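Local coordinates for protein tungsten-containing formylmethanofuran dehydrogenase 2 subunit C (Methanothermobacter wolfeii, PDB 5T5I) that is subunit C of tungsten formylmethanofuran dehydrogenase, a complex that probably reduces carbon dioxide and attaches it to methanofuran as a formyl group in methanogenesis, at residues A158-G163 with D176-P181; G130-Y135 with I152-N157; P12-E17 with I39-E44; N75-G80 with N93-V98; N187-I192 with D234-P239. One frame throughout, in Å; residues are numbered along the deposited sequence.

Contact 1. Residues A158-G163 with D176-P181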
# COMPACT_ATOMS: atom_id res chain seq x y z
N ALA C 158 17.21 9.92 -30.36
CA ALA C 158 16.24 10.89 -30.90
C ALA C 158 15.21 11.19 -29.80
O ALA C 158 15.22 10.51 -28.76
CB ALA C 158 15.57 10.38 -32.17
N ASP C 159 14.40 12.21 -29.97
CA ASP C 159 13.48 12.66 -28.91
C ASP C 159 12.02 12.22 -29.11
O ASP C 159 11.77 11.01 -29.06
CB ASP C 159 13.63 14.17 -28.71
CG ASP C 159 15.04 14.61 -28.32
OD1 ASP C 159 15.74 13.82 -27.64
OD2 ASP C 159 15.44 15.74 -28.68
N ASN C 160 11.05 13.15 -29.25
CA ASN C 160 9.64 12.80 -29.33
C ASN C 160 9.08 12.75 -30.73
O ASN C 160 9.55 13.45 -31.62
CB ASN C 160 8.78 13.82 -28.56
CG ASN C 160 8.93 13.81 -27.07
OD1 ASN C 160 9.66 13.01 -26.48
ND2 ASN C 160 8.15 14.63 -26.41
N GLU C 161 8.01 11.98 -30.87
CA GLU C 161 7.17 11.93 -32.06
C GLU C 161 7.92 11.61 -33.36
O GLU C 161 7.62 12.19 -34.41
CB GLU C 161 6.37 13.25 -32.17
CG GLU C 161 5.47 13.52 -30.97
CD GLU C 161 4.71 14.82 -31.09
OE1 GLU C 161 3.66 14.84 -31.77
OE2 GLU C 161 5.22 15.85 -30.58
N ILE C 162 8.87 10.66 -33.30
CA ILE C 162 9.55 10.27 -34.52
C ILE C 162 8.51 9.52 -35.39
O ILE C 162 7.64 8.81 -34.86
CB ILE C 162 10.85 9.44 -34.29
CG1 ILE C 162 10.56 8.05 -33.71
CG2 ILE C 162 11.89 10.19 -33.41
CD1 ILE C 162 11.53 7.04 -34.21
N GLY C 163 8.53 9.76 -36.68
CA GLY C 163 7.58 9.15 -37.60
C GLY C 163 6.13 9.55 -37.39
O GLY C 163 5.22 8.78 -37.67
N ASP C 176 18.36 5.38 -28.15
CA ASP C 176 17.07 5.47 -27.46
C ASP C 176 16.19 6.59 -28.02
O ASP C 176 16.69 7.53 -28.63
CB ASP C 176 17.31 5.76 -25.97
CG ASP C 176 18.26 4.78 -25.30
OD1 ASP C 176 18.17 3.57 -25.61
OD2 ASP C 176 19.10 5.22 -24.50
N VAL C 177 14.89 6.51 -27.74
CA VAL C 177 13.91 7.56 -28.03
C VAL C 177 13.20 7.93 -26.73
O VAL C 177 13.21 7.15 -25.76
CB VAL C 177 12.90 7.27 -29.16
CG1 VAL C 177 13.60 6.98 -30.48
CG2 VAL C 177 11.95 6.15 -28.79
N ASN C 178 12.54 9.09 -26.71
CA ASN C 178 11.81 9.53 -25.54
C ASN C 178 10.35 9.04 -25.61
O ASN C 178 10.13 7.85 -25.39
CB ASN C 178 11.97 11.04 -25.33
CG ASN C 178 11.46 11.48 -23.98
OD1 ASN C 178 11.84 10.92 -22.97
ND2 ASN C 178 10.64 12.51 -23.91
N ILE C 179 9.35 9.90 -25.92
CA ILE C 179 7.96 9.44 -25.93
C ILE C 179 7.29 9.57 -27.29
O ILE C 179 7.71 10.34 -28.14
CB ILE C 179 7.12 10.11 -24.82
CG1 ILE C 179 6.95 11.64 -25.06
CG2 ILE C 179 7.72 9.82 -23.45
CD1 ILE C 179 5.89 12.30 -24.17
N MET C 180 6.24 8.78 -27.48
CA MET C 180 5.35 8.80 -28.64
C MET C 180 6.00 8.55 -30.02
O MET C 180 5.59 9.20 -30.99
CB MET C 180 4.54 10.12 -28.65
CG MET C 180 3.85 10.39 -27.32
SD MET C 180 2.74 11.83 -27.19
CE MET C 180 3.90 13.20 -27.28
N PRO C 181 6.92 7.57 -30.17
CA PRO C 181 7.40 7.24 -31.52
C PRO C 181 6.27 6.56 -32.30
O PRO C 181 5.51 5.78 -31.72
CB PRO C 181 8.55 6.26 -31.26
CG PRO C 181 8.17 5.58 -29.99
CD PRO C 181 7.49 6.65 -29.16
O HOH W 1 9.82 9.43 -30.34

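Contact 2. Residues G130-Y135 with I152-N157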
# COMPACT_ATOMS: atom_id res chain seq x y z
N GLY C 130 25.34 11.38 -35.18
CA GLY C 130 25.10 11.82 -33.81
C GLY C 130 23.65 11.60 -33.40
O GLY C 130 23.01 10.63 -33.83
N ASP C 131 23.13 12.51 -32.58
CA ASP C 131 21.74 12.48 -32.10
C ASP C 131 20.82 13.32 -33.01
O ASP C 131 21.31 14.20 -33.72
CB ASP C 131 21.65 13.06 -30.67
CG ASP C 131 22.48 12.35 -29.62
OD1 ASP C 131 22.61 11.11 -29.71
OD2 ASP C 131 22.95 13.03 -28.69
N ALA C 132 19.50 13.09 -32.94
CA ALA C 132 18.51 13.89 -33.68
C ALA C 132 17.50 14.46 -32.66
O ALA C 132 17.45 13.99 -31.53
CB ALA C 132 17.80 13.05 -34.74
N GLY C 133 16.76 15.47 -33.06
CA GLY C 133 15.76 16.11 -32.20
C GLY C 133 14.40 15.43 -32.25
O GLY C 133 14.30 14.21 -32.41
N ASP C 134 13.35 16.23 -32.10
CA ASP C 134 11.97 15.75 -32.17
C ASP C 134 11.57 15.68 -33.65
O ASP C 134 12.24 16.28 -34.50
CB ASP C 134 11.02 16.72 -31.44
CG ASP C 134 11.37 16.96 -29.98
OD1 ASP C 134 11.19 16.03 -29.16
OD2 ASP C 134 11.83 18.08 -29.65
N TYR C 135 10.48 14.96 -33.95
CA TYR C 135 9.86 14.92 -35.27
C TYR C 135 10.77 14.44 -36.42
O TYR C 135 10.71 14.97 -37.53
CB TYR C 135 9.28 16.32 -35.62
CG TYR C 135 8.20 16.81 -34.67
CD1 TYR C 135 6.94 16.21 -34.64
CD2 TYR C 135 8.40 17.91 -33.85
CE1 TYR C 135 5.95 16.65 -33.77
CE2 TYR C 135 7.41 18.37 -32.99
CZ TYR C 135 6.19 17.73 -32.95
OH TYR C 135 5.21 18.19 -32.10
N ILE C 152 15.70 6.93 -43.11
CA ILE C 152 16.40 7.81 -42.18
C ILE C 152 17.05 6.91 -41.15
O ILE C 152 16.35 6.10 -40.54
CB ILE C 152 15.46 8.85 -41.50
CG1 ILE C 152 14.67 9.66 -42.55
CG2 ILE C 152 16.30 9.79 -40.57
CD1 ILE C 152 13.51 10.44 -41.99
N THR C 153 18.35 7.06 -40.93
CA THR C 153 19.10 6.30 -39.91
C THR C 153 19.77 7.31 -38.97
O THR C 153 20.50 8.18 -39.43
CB THR C 153 20.14 5.37 -40.54
OG1 THR C 153 19.51 4.55 -41.52
CG2 THR C 153 20.80 4.46 -39.49
N VAL C 154 19.51 7.20 -37.67
CA VAL C 154 20.11 8.04 -36.62
C VAL C 154 20.95 7.08 -35.77
O VAL C 154 20.38 6.16 -35.17
CB VAL C 154 19.03 8.76 -35.77
CG1 VAL C 154 19.66 9.55 -34.61
CG2 VAL C 154 18.17 9.67 -36.63
N HIS C 155 22.28 7.27 -35.71
CA HIS C 155 23.17 6.38 -34.95
C HIS C 155 23.13 6.62 -33.44
O HIS C 155 23.39 5.69 -32.68
CB HIS C 155 24.61 6.43 -35.49
CG HIS C 155 24.75 5.83 -36.85
ND1 HIS C 155 25.58 4.76 -37.07
CD2 HIS C 155 24.11 6.13 -38.00
CE1 HIS C 155 25.48 4.48 -38.36
NE2 HIS C 155 24.58 5.25 -38.95
N GLY C 156 22.78 7.84 -33.03
CA GLY C 156 22.64 8.20 -31.63
C GLY C 156 21.19 8.08 -31.18
O GLY C 156 20.45 7.22 -31.68
N ASN C 157 20.77 8.97 -30.29
CA ASN C 157 19.40 9.04 -29.76
C ASN C 157 18.54 10.04 -30.52
O ASN C 157 19.07 10.91 -31.21
CB ASN C 157 19.43 9.46 -28.29
CG ASN C 157 20.28 8.55 -27.43
OD1 ASN C 157 20.25 7.32 -27.57
ND2 ASN C 157 21.09 9.12 -26.56

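Contact 3. Residues P12-E17 with I39-E44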
# COMPACT_ATOMS: atom_id res chain seq x y z
N PRO C 12 26.41 32.71 -37.41
CA PRO C 12 25.78 33.81 -36.65
C PRO C 12 24.86 33.30 -35.54
O PRO C 12 24.40 32.16 -35.60
CB PRO C 12 24.97 34.55 -37.73
CG PRO C 12 24.63 33.50 -38.72
CD PRO C 12 25.73 32.49 -38.71
N GLU C 13 24.57 34.16 -34.54
CA GLU C 13 23.62 33.84 -33.45
C GLU C 13 22.17 33.81 -33.96
O GLU C 13 21.36 33.03 -33.44
CB GLU C 13 23.73 34.82 -32.28
CG GLU C 13 24.98 34.63 -31.43
CD GLU C 13 24.89 35.18 -30.02
OE1 GLU C 13 24.03 36.05 -29.76
OE2 GLU C 13 25.70 34.74 -29.17
N VAL C 14 21.83 34.68 -34.93
CA VAL C 14 20.53 34.67 -35.60
C VAL C 14 20.70 33.58 -36.66
O VAL C 14 21.59 33.75 -37.50
CB VAL C 14 20.17 36.03 -36.23
CG1 VAL C 14 18.91 35.92 -37.09
CG2 VAL C 14 19.99 37.09 -35.15
N PRO C 15 19.96 32.46 -36.65
CA PRO C 15 20.25 31.39 -37.63
C PRO C 15 20.10 31.75 -39.11
O PRO C 15 19.40 32.70 -39.47
CB PRO C 15 19.28 30.26 -37.25
CG PRO C 15 18.75 30.60 -35.92
CD PRO C 15 18.88 32.07 -35.72
N LEU C 16 20.78 30.97 -39.95
CA LEU C 16 20.68 31.04 -41.40
C LEU C 16 19.64 30.02 -41.84
O LEU C 16 19.49 28.97 -41.20
CB LEU C 16 22.02 30.66 -42.07
CG LEU C 16 23.25 31.50 -41.72
CD1 LEU C 16 24.49 30.93 -42.38
CD2 LEU C 16 23.07 32.95 -42.13
N GLU C 17 18.93 30.31 -42.94
CA GLU C 17 18.02 29.34 -43.59
C GLU C 17 18.59 29.20 -44.98
O GLU C 17 18.65 30.18 -45.71
CB GLU C 17 16.55 29.80 -43.65
CG GLU C 17 15.94 30.07 -42.29
CD GLU C 17 14.43 29.94 -42.22
OE1 GLU C 17 13.85 30.31 -41.17
OE2 GLU C 17 13.82 29.43 -43.20
N ILE C 39 20.63 33.15 -49.48
CA ILE C 39 20.19 32.47 -48.25
C ILE C 39 19.59 33.54 -47.32
O ILE C 39 19.81 34.73 -47.53
CB ILE C 39 21.33 31.66 -47.57
CG1 ILE C 39 22.46 32.57 -47.03
CG2 ILE C 39 21.88 30.58 -48.52
CD1 ILE C 39 23.48 31.86 -46.18
N MET C 40 18.83 33.12 -46.29
CA MET C 40 18.26 34.07 -45.33
C MET C 40 19.12 34.12 -44.08
O MET C 40 19.61 33.08 -43.63
CB MET C 40 16.84 33.66 -44.87
CG MET C 40 15.80 33.60 -45.96
SD MET C 40 15.50 35.17 -46.81
CE MET C 40 14.94 36.26 -45.41
N HIS C 41 19.30 35.33 -43.52
CA HIS C 41 19.94 35.58 -42.23
C HIS C 41 18.89 36.40 -41.47
O HIS C 41 18.87 37.63 -41.54
CB HIS C 41 21.27 36.35 -42.38
CG HIS C 41 21.93 36.65 -41.07
ND1 HIS C 41 22.74 37.76 -40.91
CD2 HIS C 41 21.87 35.98 -39.90
CE1 HIS C 41 23.14 37.74 -39.65
NE2 HIS C 41 22.64 36.68 -39.00
N GLY C 42 17.96 35.69 -40.84
CA GLY C 42 16.84 36.33 -40.16
C GLY C 42 15.93 37.03 -41.15
O GLY C 42 15.54 36.42 -42.16
N ASN C 43 15.67 38.33 -40.96
CA ASN C 43 14.81 39.10 -41.86
C ASN C 43 15.56 39.80 -43.03
O ASN C 43 15.01 40.71 -43.65
CB ASN C 43 13.96 40.10 -41.06
CG ASN C 43 14.73 41.17 -40.32
OD1 ASN C 43 15.93 41.37 -40.53
ND2 ASN C 43 14.07 41.81 -39.37
N GLU C 44 16.80 39.38 -43.32
CA GLU C 44 17.60 39.91 -44.43
C GLU C 44 18.02 38.77 -45.36
O GLU C 44 18.31 37.67 -44.89
CB GLU C 44 18.89 40.57 -43.93
CG GLU C 44 18.69 41.92 -43.26
CD GLU C 44 19.98 42.61 -42.86
OE1 GLU C 44 21.07 42.08 -43.15
OE2 GLU C 44 19.89 43.70 -42.24
O HOH W 2 23.47 37.21 -36.09

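Contact 4. Residues N75-G80 with N93-V98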
# COMPACT_ATOMS: atom_id res chain seq x y z
N ASN C 75 23.89 26.33 -36.70
CA ASN C 75 22.87 27.37 -36.84
C ASN C 75 22.44 27.60 -38.30
O ASN C 75 22.04 28.71 -38.66
CB ASN C 75 23.34 28.67 -36.14
CG ASN C 75 22.48 29.02 -34.94
OD1 ASN C 75 21.66 28.23 -34.47
ND2 ASN C 75 22.64 30.23 -34.41
N THR C 76 22.39 26.51 -39.10
CA THR C 76 21.94 26.57 -40.50
C THR C 76 20.81 25.58 -40.69
O THR C 76 20.99 24.36 -40.49
CB THR C 76 23.08 26.36 -41.49
OG1 THR C 76 24.13 27.27 -41.16
CG2 THR C 76 22.65 26.58 -42.94
N LYS C 77 19.64 26.11 -41.07
CA LYS C 77 18.40 25.36 -41.26
C LYS C 77 18.15 25.02 -42.73
O LYS C 77 18.64 25.72 -43.62
CB LYS C 77 17.21 26.20 -40.75
CG LYS C 77 17.27 26.53 -39.26
CD LYS C 77 16.18 27.52 -38.84
CE LYS C 77 16.21 27.76 -37.34
NZ LYS C 77 15.20 28.75 -36.93
N ARG C 78 17.36 23.96 -42.97
CA ARG C 78 16.84 23.53 -44.28
C ARG C 78 17.91 23.06 -45.29
O ARG C 78 17.62 23.03 -46.48
CB ARG C 78 15.96 24.64 -44.89
CG ARG C 78 14.83 25.07 -43.96
CD ARG C 78 13.89 26.07 -44.59
NE ARG C 78 12.84 26.47 -43.66
CZ ARG C 78 11.72 25.79 -43.40
NH1 ARG C 78 10.85 26.26 -42.52
NH2 ARG C 78 11.46 24.63 -44.00
N ILE C 79 19.09 22.62 -44.83
CA ILE C 79 20.13 22.11 -45.75
C ILE C 79 19.57 20.87 -46.47
O ILE C 79 19.01 19.99 -45.83
CB ILE C 79 21.46 21.81 -45.00
CG1 ILE C 79 22.12 23.12 -44.49
CG2 ILE C 79 22.44 21.02 -45.89
CD1 ILE C 79 23.14 22.91 -43.40
N GLY C 80 19.69 20.86 -47.79
CA GLY C 80 19.23 19.74 -48.62
C GLY C 80 17.73 19.64 -48.82
O GLY C 80 17.26 18.64 -49.37
N ASN C 93 27.64 19.58 -37.08
CA ASN C 93 26.20 19.58 -36.76
C ASN C 93 25.39 20.41 -37.74
O ASN C 93 25.95 21.24 -38.46
CB ASN C 93 25.95 20.13 -35.35
CG ASN C 93 26.84 19.52 -34.29
OD1 ASN C 93 26.79 18.30 -34.04
ND2 ASN C 93 27.66 20.32 -33.64
N VAL C 94 24.06 20.20 -37.74
CA VAL C 94 23.07 20.95 -38.54
C VAL C 94 21.93 21.36 -37.62
O VAL C 94 21.69 20.69 -36.62
CB VAL C 94 22.53 20.20 -39.78
CG1 VAL C 94 23.63 19.89 -40.79
CG2 VAL C 94 21.77 18.93 -39.39
N ASN C 95 21.19 22.42 -37.99
CA ASN C 95 20.01 22.88 -37.25
C ASN C 95 18.76 22.08 -37.76
O ASN C 95 18.90 20.90 -38.14
CB ASN C 95 19.88 24.41 -37.38
CG ASN C 95 19.06 25.09 -36.29
OD1 ASN C 95 17.85 24.97 -36.26
ND2 ASN C 95 19.69 25.74 -35.33
N MET C 96 17.57 22.69 -37.78
CA MET C 96 16.33 22.01 -38.14
C MET C 96 16.16 21.77 -39.64
O MET C 96 16.84 22.39 -40.45
CB MET C 96 15.14 22.84 -37.65
CG MET C 96 15.06 23.01 -36.14
SD MET C 96 13.93 24.35 -35.70
CE MET C 96 14.24 24.49 -33.97
N TYR C 97 15.21 20.90 -39.99
CA TYR C 97 14.74 20.62 -41.36
C TYR C 97 15.76 20.03 -42.33
O TYR C 97 15.61 20.19 -43.54
CB TYR C 97 14.16 21.90 -41.99
CG TYR C 97 13.12 22.60 -41.13
CD1 TYR C 97 11.86 22.04 -40.95
CD2 TYR C 97 13.38 23.84 -40.56
CE1 TYR C 97 10.89 22.68 -40.19
CE2 TYR C 97 12.41 24.50 -39.81
CZ TYR C 97 11.17 23.91 -39.62
OH TYR C 97 10.20 24.54 -38.87
N VAL C 98 16.78 19.31 -41.84
CA VAL C 98 17.76 18.74 -42.77
C VAL C 98 17.07 17.72 -43.68
O VAL C 98 16.32 16.86 -43.20
CB VAL C 98 19.03 18.15 -42.09
CG1 VAL C 98 18.73 16.86 -41.33
CG2 VAL C 98 20.14 17.93 -43.11
O HOH W 3 19.71 22.06 -41.85

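Contact 5. Residues N187-I192 with D234-P239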
# COMPACT_ATOMS: atom_id res chain seq x y z
N ASN C 187 1.45 3.96 -42.16
CA ASN C 187 2.24 2.96 -42.90
C ASN C 187 3.71 3.25 -42.68
O ASN C 187 4.08 4.36 -42.28
CB ASN C 187 1.93 3.04 -44.42
CG ASN C 187 0.94 2.02 -44.94
OD1 ASN C 187 1.33 0.98 -45.47
ND2 ASN C 187 -0.33 2.37 -44.97
N GLY C 188 4.54 2.27 -43.00
CA GLY C 188 5.99 2.37 -42.88
C GLY C 188 6.53 1.46 -41.80
O GLY C 188 5.79 0.65 -41.22
N LEU C 189 7.83 1.57 -41.56
CA LEU C 189 8.54 0.75 -40.58
C LEU C 189 9.44 1.63 -39.71
O LEU C 189 10.21 2.42 -40.25
CB LEU C 189 9.36 -0.36 -41.29
CG LEU C 189 10.35 -1.16 -40.45
CD1 LEU C 189 9.65 -1.93 -39.33
CD2 LEU C 189 11.17 -2.12 -41.33
N ILE C 190 9.31 1.52 -38.39
CA ILE C 190 10.18 2.20 -37.43
C ILE C 190 10.88 1.11 -36.62
O ILE C 190 10.21 0.27 -36.01
CB ILE C 190 9.42 3.17 -36.50
CG1 ILE C 190 8.78 4.32 -37.32
CG2 ILE C 190 10.36 3.76 -35.42
CD1 ILE C 190 7.71 5.11 -36.55
N ILE C 191 12.22 1.13 -36.60
CA ILE C 191 13.01 0.21 -35.78
C ILE C 191 13.77 1.04 -34.73
O ILE C 191 14.56 1.90 -35.09
CB ILE C 191 13.99 -0.68 -36.59
CG1 ILE C 191 13.23 -1.56 -37.61
CG2 ILE C 191 14.84 -1.55 -35.62
CD1 ILE C 191 14.13 -2.30 -38.61
N ILE C 192 13.55 0.76 -33.44
CA ILE C 192 14.27 1.42 -32.33
C ILE C 192 15.16 0.33 -31.70
O ILE C 192 14.65 -0.63 -31.11
CB ILE C 192 13.28 2.08 -31.34
CG1 ILE C 192 12.46 3.21 -32.05
CG2 ILE C 192 14.02 2.66 -30.12
CD1 ILE C 192 11.11 3.44 -31.48
N ASP C 234 9.44 -6.14 -44.08
CA ASP C 234 9.87 -5.39 -45.25
C ASP C 234 11.33 -5.68 -45.62
O ASP C 234 12.09 -4.77 -45.93
CB ASP C 234 9.65 -3.88 -45.03
CG ASP C 234 8.24 -3.47 -44.68
OD1 ASP C 234 7.32 -4.30 -44.87
OD2 ASP C 234 8.05 -2.33 -44.20
N GLY C 235 11.74 -6.94 -45.54
CA GLY C 235 13.10 -7.35 -45.87
C GLY C 235 14.10 -7.30 -44.73
O GLY C 235 15.19 -7.87 -44.86
N GLU C 236 13.76 -6.63 -43.60
CA GLU C 236 14.65 -6.53 -42.44
C GLU C 236 14.50 -7.78 -41.59
O GLU C 236 13.41 -8.05 -41.10
CB GLU C 236 14.30 -5.30 -41.57
CG GLU C 236 14.63 -3.99 -42.23
CD GLU C 236 16.10 -3.59 -42.18
OE1 GLU C 236 16.43 -2.51 -42.72
OE2 GLU C 236 16.92 -4.35 -41.61
N GLU C 237 15.59 -8.52 -41.41
CA GLU C 237 15.62 -9.75 -40.62
C GLU C 237 16.02 -9.39 -39.18
O GLU C 237 17.07 -8.78 -38.98
CB GLU C 237 16.62 -10.74 -41.23
CG GLU C 237 16.21 -11.19 -42.62
CD GLU C 237 17.20 -12.08 -43.36
OE1 GLU C 237 18.38 -12.13 -42.96
OE2 GLU C 237 16.79 -12.69 -44.38
N LEU C 238 15.16 -9.71 -38.21
CA LEU C 238 15.37 -9.39 -36.80
C LEU C 238 15.38 -10.69 -35.97
O LEU C 238 14.32 -11.26 -35.69
CB LEU C 238 14.26 -8.44 -36.33
CG LEU C 238 14.13 -7.13 -37.14
CD1 LEU C 238 12.68 -6.67 -37.24
CD2 LEU C 238 14.97 -6.03 -36.54
N PRO C 239 16.57 -11.23 -35.62
CA PRO C 239 16.61 -12.49 -34.86
C PRO C 239 16.14 -12.35 -33.41
O PRO C 239 16.28 -11.28 -32.82
CB PRO C 239 18.08 -12.90 -34.93
CG PRO C 239 18.80 -11.60 -35.01
CD PRO C 239 17.93 -10.70 -35.85
O HOH W 4 5.37 -2.15 -42.01

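Contact 1. Residues A158-G163 with D176-P181
Asn-160 and Asn-178 run side by side in the same direction, with amide planes only 8° apart. Asn-178 has CG anti to its backbone N (chi1 -168°), and its ND2 donates to Asn-160 OD1 over 2.8 Å, in the carbonyl plane and on a lone pair. The same oxygen takes a second, straighter bond from the backbone: Ile-179 N reaches Asn-160 OD1 at 3.2 Å, standing well above the carbonyl plane. With two donors on OD1, the rotation of the Asn-160 carboxamide is fixed, and its ND2 comes to rest against the aliphatic flank of Ile-179, 3.5 Å from CG1. Glu-161 and Met-180 form a second pair pointing alike, Glu-161 CG lying 4.0 Å from Met-180 CE. Outside the two segments, Glu-161 OE1 makes a salt bridge with a basic side chain of another protein's chain. Ile-162 and Pro-181, in contrast, cross obliquely, CG1 of Ile-162 packing 3.6 Å from CB of Pro-181.

Between these pairs the backbones advance together, through bonds from Ala-158 N to Asp-176 O, from Asn-178 N to Asp-159 O and from Glu-161 N to Ile-179 O. Water 1 donates to both Asp-159 O and Ile-179 O, bridging two carbonyls of neighbouring turns. The match of Ala-158 with Val-177, Asp-159 with Asn-178 and Asn-160 with Ile-179 shows two parallel coils in step. The chemistry implies a largely buried seam in which the Asn-160 carbonyl oxygen is satisfied by side-chain and backbone donors together, while apolar carbons fill the adjoining layer.

Contact 2. Residues G130-Y135 with I152-N157
Asp-131 reaches across to Asn-157, its OD1 accepting the backbone N of that residue at 2.9 Å. The N-H approaches nearly straight (167°) on the anti side of the carboxylate, 32° out of its plane. A chi1 of -59° sets Asp-131 CG beside its own backbone N, and from there OD1 meets Asn-157 N. Two backbone bonds frame this one: Ala-132 N gives to Asn-157 O at 2.8 Å, and Gly-156 N gives to Gly-130 O at 2.9 Å with a more bent N-H...O angle. Gly-156 CA passes 3.5 Å from Asp-131 OD1, where a beta carbon would collide with that oxygen and with Gly-130 O. Beside the polar bonds, Val-154 CG2 packs on Ala-132 CB at 3.9 Å. An alanine in place of Asp-131 would probably leave the Asn-157 N-H without its acceptor and the turn around Gly-156 less firmly held.

One shell out, the scheme recurs: Asn-112 OD1 accepts Asp-131 N, and Asn-157 OD1 accepts Asp-176 N. A side-chain oxygen at the same corner of each coil thus receives the backbone N-H of the next, consistent with the repeating parallel beta-helix of this subunit, related to the glutamate synthase GXGXG domain.

Contact 3. Residues P12-E17 with I39-E44
The imidazole of His-41 meets Val-14 O and water 2 at its edge, both in the ring plane. Val-14 O sits 3.3 Å from His-41 CD2. Water 2 accepts from Val-14 N and is hydrogen-bonded to His-41 NE2 at 3.1 Å, tying the ring to the loop before strand 16-17. Pro-12 slides past the ring in the opposite direction, its CB 3.4 Å from His-41 NE2. The ring of Phe-51, outside both segments, meets His-41 edge-to-face.

A chi1 of 179° sets His-41 CG anti to the backbone N, and the ring beyond it reaches the loop of Pro-12 and Val-14. Leu-16 lies on the same side of the sheet, its CD2 3.9 Å from His-41 CB, and its other methyl, CD1, packs 4.0 Å from Ile-39 CD1. Val-14 CG1 closes against Gly-42 CA at 3.7 Å. On the reverse face Glu-17 and Met-40 are neighbours through their beta carbons. The Glu-17 carboxylate points elsewhere, OE2 making a salt bridge to a basic side chain of another protein's chain.

The backbone evidence for pairing is a reciprocal couple: Glu-17 N to Met-40 O at 2.9 Å, and Met-40 N to Glu-17 O at 3.0 Å. Glu-17 and Met-40 are therefore a hydrogen-bonded antiparallel pair, while Leu-16 and His-41 form the adjoining non-hydrogen-bonded one. Strand 38-41 then reverses through a type II' beta turn from His-41 to Glu-44, with Gly-42 at positive phi. This is a two-residue beta hairpin, whose first strand is flanked by the short antiparallel strand 16-17.

Contact 4. Residues N75-G80 with N93-V98
Thr-76 O accepts Asn-95 N at 3.2 Å, and two residues further on Arg-78 N donates to Met-96 O at 3.0 Å, almost straight at 171°. The segments run parallel, but the register slips by one residue: Lys-77 lies beside Asn-95, then Arg-78 beside Tyr-97 and Ile-79 beside Val-98, with Met-96 the extra residue. Arg-78 and Tyr-97 both turn at positive phi, so the two coils bend alike at this corner. Water 3 bridges them at the bend, donating to Thr-76 O and Met-96 O and accepting from Ile-79 N.

The shared bend sends Arg-78 and Tyr-97 out side by side. The guanidinium lies flat on the phenol, planes 9° apart and centres 4.0 Å apart, a stacked cation-pi pair. Its NH1 is offset toward the rim, 3.6 Å from Tyr-97 CE2, whereas Tyr-97 CD2 sits over the guanidinium centre. Arg-78 NE forms a salt bridge to Glu-17, and NH2 bonds to Gln-81 OE1. An alanine in place of Arg-78 would probably leave Tyr-97 without its stacked cation and Glu-17 without its arginine partner. Asn-95 turns its OD1 back onto Met-96 N at 2.8 Å, and Lys-77 lies alongside with CE 3.4 Å from that OD1. Lys-77 NZ continues to acidic side chains of another protein's chain. Ile-79 CD1 meets Val-94 CG1 at 4.0 Å.

Strand 76-77 is bonded to strand 16-17 through Leu-16. Val-94 and Val-98 pack on Val-109 and Ile-107 of strand 106-109, and the Tyr-97 ring also meets that of Trp-116 in the following coil, their planes about 15° apart.

Contact 5. Residues N187-I192 with D234-P239
Leu-189 sets out from strand 187-192 toward the segment 234-239, and its CB already lies 3.8 Å from Asp-234 OD2. CG continues anti to the backbone N (chi1 170°), and from it CD2 reaches to 4.0 Å from Glu-236 CG. That same methylene of Glu-236 receives a second methyl, Ile-191 CD1, also at 4.0 Å, so two apolar tips from alternate residues of one strand converge on a single carbon of the other segment. Ile-191 CD1 further touches Leu-238 CD2 at 4.3 Å. The Glu-236 chain bends at chi2 (-79°), and its OE1 forms a salt bridge with Lys-170.

No direct hydrogen bond crosses the contact, and the strand axes come no closer than 11.1 Å, at 38° between their directions. The approach is thus packing of side chains between layers, helped by water 4, which donates to Gly-188 O and weakly to Asp-234 OD2.

Strand 187-192 runs between the parallel strands 170-173 and 208-211. Strand 236-239 pairs instead with 231-233 in a hairpin laid over them: Glu-236 rests on Ile-172 and Leu-238 on Val-210, while Ile-190 and Ile-192 turn from it to Ile-162 and Pro-181.

The contacts follow one another in the chain, from the small N-terminal sheet of contact 3 along the beta-helix to the hairpin of contact 5. Contacts 3 and 4 touch, Pro-12 O lying 2.9 Å from Asn-75 ND2, and strands 16-17 and 76-77 are neighbours. Contacts 2 and 1, on consecutive coils, have centres 9 Å apart. Contact 1 touches the other side of strand 187-192 of contact 5, Pro-181 CB lying 3.8 Å from Ile-192 CD1. Contacts 3 and 5 lie on opposite sides of the chain's centre, about 39 Å apart between centres. The calcium ion, bound by Ser-139, Tyr-140 and Asp-143 between the segments of contact 2, is about 8 Å from the Glu-161 side chain.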